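Local coordinates for protein 3-phosphoshikimate 1-carboxyvinyltransferase (Streptomyces sviceus, PDB 7M0O) that probably transfers the enolpyruvyl group of phosphoenolpyruvate to the 5-hydroxyl of shikimate-3-phosphate, the sixth of seven steps of chorismate biosynthesis, at residues A[142-148]-A[168-174]; A[190-196]-A[211-217]. All blocks are in the same frame, centred on the assembly; numbering follows the deposited sequence.

Contact 1. Residues A[142-148]-A[168-174]; sequences EGGEVTL and RQGLRIR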
loop_
_atom_site.group_PDB
_atom_site.type_symbol
_atom_site.label_atom_id
_atom_site.label_comp_id
_atom_site.label_asym_id
_atom_site.label_seq_id
_atom_site.Cartn_x
_atom_site.Cartn_y
_atom_site.Cartn_z
ATOM N N GLU A 142 8.763 -21.599 18.549
ATOM C CA GLU A 142 9.400 -22.814 18.045
ATOM C C GLU A 142 9.222 -22.940 16.540
ATOM O O GLU A 142 10.189 -23.172 15.806
ATOM C CB GLU A 142 8.825 -24.037 18.750
ATOM C CG GLU A 142 9.544 -25.341 18.385
ATOM C CD GLU A 142 11.010 -25.355 18.838
ATOM O OE1 GLU A 142 11.346 -24.695 19.844
ATOM O OE2 GLU A 142 11.832 -26.038 18.189
ATOM N N GLY A 143 7.995 -22.793 16.065
ATOM C CA GLY A 143 7.688 -22.916 14.659
ATOM C C GLY A 143 6.848 -24.136 14.341
ATOM O O GLY A 143 6.160 -24.702 15.192
ATOM N N GLY A 144 6.908 -24.543 13.078
ATOM C CA GLY A 144 6.097 -25.654 12.609
ATOM C C GLY A 144 4.814 -25.242 11.914
ATOM O O GLY A 144 4.730 -24.138 11.366
ATOM N N GLU A 145 3.802 -26.105 11.934
ATOM C CA GLU A 145 2.561 -25.839 11.208
ATOM C C GLU A 145 1.671 -24.862 11.966
ATOM O O GLU A 145 1.668 -24.818 13.199
ATOM C CB GLU A 145 1.786 -27.135 10.965
ATOM C CG GLU A 145 2.396 -28.046 9.924
ATOM C CD GLU A 145 1.544 -29.274 9.665
ATOM O OE1 GLU A 145 0.898 -29.758 10.617
ATOM O OE2 GLU A 145 1.514 -29.754 8.511
ATOM N N VAL A 146 0.911 -24.067 11.211
ATOM C CA VAL A 146 -0.151 -23.232 11.765
ATOM C C VAL A 146 -1.180 -23.001 10.664
ATOM O O VAL A 146 -0.831 -22.912 9.484
ATOM C CB VAL A 146 0.409 -21.912 12.340
ATOM C CG1 VAL A 146 1.138 -21.109 11.258
ATOM C CG2 VAL A 146 -0.692 -21.103 13.050
ATOM N N THR A 147 -2.452 -22.944 11.042
ATOM C CA THR A 147 -3.537 -22.694 10.101
ATOM C C THR A 147 -4.143 -21.335 10.424
ATOM O O THR A 147 -4.657 -21.127 11.528
ATOM C CB THR A 147 -4.599 -23.797 10.162
ATOM O OG1 THR A 147 -3.994 -25.065 9.872
ATOM C CG2 THR A 147 -5.706 -23.534 9.143
ATOM N N LEU A 148 -4.080 -20.412 9.469
ATOM C CA LEU A 148 -4.574 -19.057 9.671
ATOM C C LEU A 148 -5.959 -18.918 9.059
ATOM O O LEU A 148 -6.191 -19.359 7.927
ATOM C CB LEU A 148 -3.613 -18.039 9.054
ATOM C CG LEU A 148 -4.125 -16.603 8.965
ATOM C CD1 LEU A 148 -4.046 -15.923 10.313
ATOM C CD2 LEU A 148 -3.304 -15.850 7.958
ATOM N N ARG A 168 12.263 -20.906 15.507
ATOM C CA ARG A 168 13.394 -21.817 15.620
ATOM C C ARG A 168 13.406 -22.854 14.505
ATOM O O ARG A 168 14.487 -23.250 14.056
ATOM C CB ARG A 168 13.383 -22.475 17.001
ATOM C CG ARG A 168 13.406 -21.437 18.107
ATOM C CD ARG A 168 13.681 -22.040 19.476
ATOM N NE ARG A 168 12.471 -22.501 20.159
ATOM C CZ ARG A 168 11.705 -21.763 20.963
ATOM N NH1 ARG A 168 11.990 -20.486 21.206
ATOM N NH2 ARG A 168 10.644 -22.311 21.540
ATOM N N GLN A 169 12.233 -23.292 14.039
ATOM C CA GLN A 169 12.147 -24.347 13.036
ATOM C C GLN A 169 11.539 -23.894 11.716
ATOM O O GLN A 169 11.370 -24.726 10.820
ATOM C CB GLN A 169 11.331 -25.541 13.564
ATOM C CG GLN A 169 11.773 -26.080 14.940
ATOM C CD GLN A 169 13.251 -26.395 14.999
ATOM O OE1 GLN A 169 13.881 -26.693 13.976
ATOM N NE2 GLN A 169 13.827 -26.315 16.205
ATOM N N GLY A 170 11.211 -22.608 11.563
ATOM C CA GLY A 170 10.468 -22.146 10.408
ATOM C C GLY A 170 8.975 -22.355 10.586
ATOM O O GLY A 170 8.502 -22.933 11.567
ATOM N N LEU A 171 8.210 -21.865 9.614
ATOM C CA LEU A 171 6.761 -21.996 9.645
ATOM C C LEU A 171 6.239 -22.693 8.394
ATOM O O LEU A 171 6.830 -22.604 7.307
ATOM C CB LEU A 171 6.079 -20.612 9.790
ATOM C CG LEU A 171 6.259 -19.959 11.164
ATOM C CD1 LEU A 171 5.593 -18.563 11.144
ATOM C CD2 LEU A 171 5.646 -20.821 12.258
ATOM N N ARG A 172 5.126 -23.397 8.571
ATOM C CA ARG A 172 4.301 -23.918 7.483
ATOM C C ARG A 172 2.899 -23.351 7.704
ATOM O O ARG A 172 2.119 -23.901 8.488
ATOM C CB ARG A 172 4.309 -25.449 7.463
ATOM C CG ARG A 172 5.589 -26.078 6.944
ATOM C CD ARG A 172 5.453 -27.604 6.864
ATOM N NE ARG A 172 4.545 -28.020 5.792
ATOM C CZ ARG A 172 4.937 -28.378 4.573
ATOM N NH1 ARG A 172 6.228 -28.369 4.255
ATOM N NH2 ARG A 172 4.033 -28.745 3.668
ATOM N N ILE A 173 2.588 -22.246 7.022
ATOM C CA ILE A 173 1.351 -21.496 7.219
ATOM C C ILE A 173 0.309 -21.980 6.215
ATOM O O ILE A 173 0.439 -21.747 5.009
ATOM C CB ILE A 173 1.585 -19.985 7.069
ATOM C CG1 ILE A 173 2.725 -19.531 7.986
ATOM C CG2 ILE A 173 0.288 -19.218 7.332
ATOM C CD1 ILE A 173 3.376 -18.177 7.596
ATOM N N ARG A 174 -0.757 -22.602 6.717
ATOM C CA ARG A 174 -1.857 -23.067 5.882
ATOM C C ARG A 174 -2.952 -22.004 5.806
ATOM O O ARG A 174 -3.456 -21.543 6.838
ATOM C CB ARG A 174 -2.400 -24.388 6.433
ATOM C CG ARG A 174 -3.498 -25.024 5.589
ATOM C CD ARG A 174 -3.841 -26.439 6.076
ATOM N NE ARG A 174 -2.965 -27.443 5.473
ATOM C CZ ARG A 174 -2.158 -28.251 6.157
ATOM N NH1 ARG A 174 -2.111 -28.190 7.484
ATOM N NH2 ARG A 174 -1.394 -29.125 5.513
HETATM O O HOH W 1 1.516 -28.096 6.561
HETATM O O HOH W 2 -0.861 -31.149 7.772
HETATM O O HOH W 3 -1.806 -26.497 9.561
#
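G144 N binds G170 O at 2.7 Å, the bond with which the chains enter parallel strands 144-147 and 171-174. The ladder continues through R172 N to G144 O, V146 N to R172 O, R174 N to V146 O and L148 N to R174 O. A side chain on G143 would run into G170 O.

In the loops ahead of the strands, NE2 of Q169 lies 2.8 Å from OE2 of E142, with that oxygen close to the amide plane. The other carboxylate oxygen, OE1, forms a salt bridge with R168, where the modelled distance to NE is doubtfully short and the bond from NH2 is weak. The guanidinium turns 56° from the carboxylate plane, and the two side chains cross at about a right angle. CG of E142 stands anti to the backbone N (chi1 -174°), and a bend at chi2 (64°) completes the turn of the carboxylate to both partners. Were this glutamate an alanine, R168 would probably lose its counter-charge here and the Q169 amide a partner that fixes its rotation.

On the buried face V146 CG1 meets I173 CG1 at 4.0 Å, the two side chains lying side by side; I173 and L148 reach L157 and L160 of helix 155-163, while V146 reaches A115.

The other face is polar. Two waters, 2.6 Å and 2.9 Å away, donate to E145 OE2, and each in turn accepts from an arginine, one from R172 NE and the other from R174 NH2. A third water links T147 OG1 to R174 NH1, weakly on the arginine side. This is the parallel strand pair of a beta-alpha-beta unit, apolar toward helices 155-163 and 110-118 and polar on the face of E145, T147, R172 and R174, where the single carboxylate of E145 probably offsets part of the charge of both arginines through water, without a direct salt bridge.

Contact 2. Residues A[190-196]-A[211-217]; sequences MMRAFGV and GYRATTY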
loop_
_atom_site.group_PDB
_atom_site.type_symbol
_atom_site.label_atom_id
_atom_site.label_comp_id
_atom_site.label_asym_id
_atom_site.label_seq_id
_atom_site.Cartn_x
_atom_site.Cartn_y
_atom_site.Cartn_z
ATOM N N MET A 190 9.750 -8.713 -0.665
ATOM C CA MET A 190 10.518 -7.948 0.314
ATOM C C MET A 190 11.334 -8.877 1.206
ATOM O O MET A 190 12.500 -8.593 1.518
ATOM C CB MET A 190 9.583 -7.055 1.134
ATOM C CG MET A 190 8.907 -5.954 0.291
ATOM S SD MET A 190 7.871 -4.818 1.231
ATOM C CE MET A 190 9.116 -4.013 2.255
ATOM N N MET A 191 10.749 -10.008 1.608
ATOM C CA MET A 191 11.513 -10.992 2.367
ATOM C C MET A 191 12.721 -11.482 1.570
ATOM O O MET A 191 13.793 -11.719 2.144
ATOM C CB MET A 191 10.599 -12.148 2.784
ATOM C CG MET A 191 9.510 -11.767 3.822
ATOM S SD MET A 191 8.308 -13.078 4.160
ATOM C CE MET A 191 9.369 -14.291 4.963
ATOM N N ARG A 192 12.582 -11.599 0.237
ATOM C CA ARG A 192 13.717 -12.000 -0.599
ATOM C C ARG A 192 14.810 -10.942 -0.582
ATOM O O ARG A 192 16.001 -11.276 -0.542
ATOM C CB ARG A 192 13.265 -12.282 -2.038
ATOM C CG ARG A 192 12.545 -13.609 -2.229
ATOM C CD ARG A 192 12.397 -13.983 -3.708
ATOM N NE ARG A 192 11.386 -13.172 -4.382
ATOM C CZ ARG A 192 10.095 -13.488 -4.457
ATOM N NH1 ARG A 192 9.647 -14.604 -3.892
ATOM N NH2 ARG A 192 9.248 -12.689 -5.094
ATOM N N ALA A 193 14.430 -9.658 -0.588
ATOM C CA ALA A 193 15.422 -8.594 -0.487
ATOM C C ALA A 193 16.168 -8.640 0.840
ATOM O O ALA A 193 17.305 -8.161 0.925
ATOM C CB ALA A 193 14.760 -7.227 -0.674
ATOM N N PHE A 194 15.563 -9.228 1.866
ATOM C CA PHE A 194 16.210 -9.414 3.153
ATOM C C PHE A 194 16.709 -10.848 3.340
ATOM O O PHE A 194 16.898 -11.294 4.475
ATOM C CB PHE A 194 15.247 -8.991 4.272
ATOM C CG PHE A 194 15.137 -7.492 4.440
ATOM C CD1 PHE A 194 15.883 -6.833 5.422
ATOM C CD2 PHE A 194 14.318 -6.746 3.621
ATOM C CE1 PHE A 194 15.806 -5.454 5.570
ATOM C CE2 PHE A 194 14.225 -5.364 3.768
ATOM C CZ PHE A 194 14.958 -4.714 4.739
ATOM N N GLY A 195 16.891 -11.582 2.246
ATOM C CA GLY A 195 17.653 -12.820 2.260
ATOM C C GLY A 195 16.894 -14.090 2.552
ATOM O O GLY A 195 17.522 -15.097 2.911
ATOM N N VAL A 196 15.572 -14.109 2.383
ATOM C CA VAL A 196 14.767 -15.280 2.708
ATOM C C VAL A 196 13.891 -15.645 1.517
ATOM O O VAL A 196 13.136 -14.808 1.023
ATOM C CB VAL A 196 13.895 -15.049 3.952
ATOM C CG1 VAL A 196 12.884 -16.158 4.046
ATOM C CG2 VAL A 196 14.772 -14.995 5.200
ATOM N N GLY A 211 16.568 -16.439 10.048
ATOM C CA GLY A 211 16.589 -14.996 10.134
ATOM C C GLY A 211 16.735 -14.289 8.799
ATOM O O GLY A 211 16.694 -14.878 7.708
ATOM N N TYR A 212 16.934 -12.977 8.914
ATOM C CA TYR A 212 17.058 -12.054 7.799
ATOM C C TYR A 212 18.454 -11.446 7.743
ATOM O O TYR A 212 19.170 -11.399 8.744
ATOM C CB TYR A 212 16.036 -10.913 7.912
ATOM C CG TYR A 212 14.583 -11.312 7.821
ATOM C CD1 TYR A 212 14.013 -11.663 6.610
ATOM C CD2 TYR A 212 13.768 -11.307 8.952
ATOM C CE1 TYR A 212 12.668 -12.016 6.533
ATOM C CE2 TYR A 212 12.432 -11.642 8.881
ATOM C CZ TYR A 212 11.889 -12.004 7.677
ATOM O OH TYR A 212 10.545 -12.334 7.623
ATOM N N ARG A 213 18.811 -10.938 6.557
ATOM C CA ARG A 213 20.066 -10.232 6.319
ATOM C C ARG A 213 19.768 -8.753 6.092
ATOM O O ARG A 213 19.037 -8.412 5.155
ATOM C CB ARG A 213 20.788 -10.803 5.096
ATOM C CG ARG A 213 21.889 -11.819 5.412
ATOM C CD ARG A 213 21.356 -13.028 6.170
ATOM N NE ARG A 213 20.082 -13.502 5.627
ATOM C CZ ARG A 213 19.489 -14.642 5.977
ATOM N NH1 ARG A 213 20.053 -15.453 6.869
ATOM N NH2 ARG A 213 18.328 -14.976 5.426
ATOM N N ALA A 214 20.353 -7.883 6.918
ATOM C CA ALA A 214 20.132 -6.449 6.781
ATOM C C ALA A 214 20.623 -5.961 5.426
ATOM O O ALA A 214 21.528 -6.545 4.815
ATOM C CB ALA A 214 20.850 -5.670 7.881
ATOM N N THR A 215 20.044 -4.853 4.977
ATOM C CA THR A 215 20.385 -4.291 3.679
ATOM C C THR A 215 19.997 -2.813 3.662
ATOM O O THR A 215 19.473 -2.272 4.639
ATOM C CB THR A 215 19.695 -5.086 2.562
ATOM O OG1 THR A 215 20.244 -4.714 1.293
ATOM C CG2 THR A 215 18.190 -4.826 2.568
ATOM N N THR A 216 20.304 -2.147 2.551
ATOM C CA THR A 216 19.743 -0.838 2.255
ATOM C C THR A 216 18.513 -1.082 1.395
ATOM O O THR A 216 18.620 -1.710 0.340
ATOM C CB THR A 216 20.755 0.060 1.536
ATOM O OG1 THR A 216 21.768 0.490 2.451
ATOM C CG2 THR A 216 20.075 1.304 0.965
ATOM N N TYR A 217 17.343 -0.631 1.860
ATOM C CA TYR A 217 16.081 -0.924 1.187
ATOM C C TYR A 217 15.344 0.379 0.925
ATOM O O TYR A 217 14.975 1.088 1.868
ATOM C CB TYR A 217 15.197 -1.888 1.993
ATOM C CG TYR A 217 14.012 -2.336 1.167
ATOM C CD1 TYR A 217 14.137 -3.357 0.229
ATOM C CD2 TYR A 217 12.788 -1.692 1.283
ATOM C CE1 TYR A 217 13.056 -3.731 -0.559
ATOM C CE2 TYR A 217 11.710 -2.054 0.506
ATOM C CZ TYR A 217 11.847 -3.071 -0.411
ATOM O OH TYR A 217 10.762 -3.423 -1.183
HETATM O O HOH W 4 19.524 -8.688 2.313
#
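F194 O receives the backbone N-H of R213 in a nearly straight bond (2.8 Å, 175° at the hydrogen), the donor standing above the carbonyl plane. The same oxygen lies at the edge of the Y212 ring, in its plane. The T215 methyl lies over one face of the F194 ring: its CG2 sits 4.0 Å from the centroid, 14° off the normal, in a CH-pi contact. With OG1 anti to the backbone N (chi1 -168°), it is the methyl that faces the ring. F194 CZ also presses on CB of Y217 at 3.9 Å, and the two rings meet obliquely.

Around this centre, V196 CG2 packs on Y212 CD1 at 3.7 Å, and the S-methyl of M191 touches the Y212 hydroxyl, which is itself hydrogen-bonded to L162 O. M190 crosses Y217 at about a right angle, its CE 3.7 Å from CE2 of the tyrosine. One water donates to both A193 O and R213 O, and R213 NH2 adds a weak bond to G195 O.

F194 is the first residue to leave the helical conformation of 182-193, and its N-H still bonds M190 O, which probably positions it. A Schellman motif closes the helix, V196 N bonding M191 O and G195 N bonding R192 O, with G195 at positive phi; a side chain there would also strike R213 NE. Outside the pair, M190 leans on helix 8-20, touching R13, predicted to bind shikimate-3-phosphate, and M191 rests on helix 155-163. F194 and A214 touch T25 of strand 24-28, beside which strand 216-218 runs parallel.

From the N terminus, strand 144-147 leads through helix 155-163 to strand 171-174, and contact 1 closes that loop. The chain then passes an unmodelled gap, 176-180, into helix 182-193, whose C-terminal end enters contact 2. Strands 199-201 and 204-207 extend the sheet of contact 1 before the chain returns as 211-217 and closes contact 2. The two contacts follow in series, neither nesting nor crossing, with centres about 20 Å apart and nearest atoms about 8 Å apart. Helix 155-163 borders both, so the four-stranded sheet holding 144-147 is tied to the separate sheet of 24-28 and 216-218 by the helices between them.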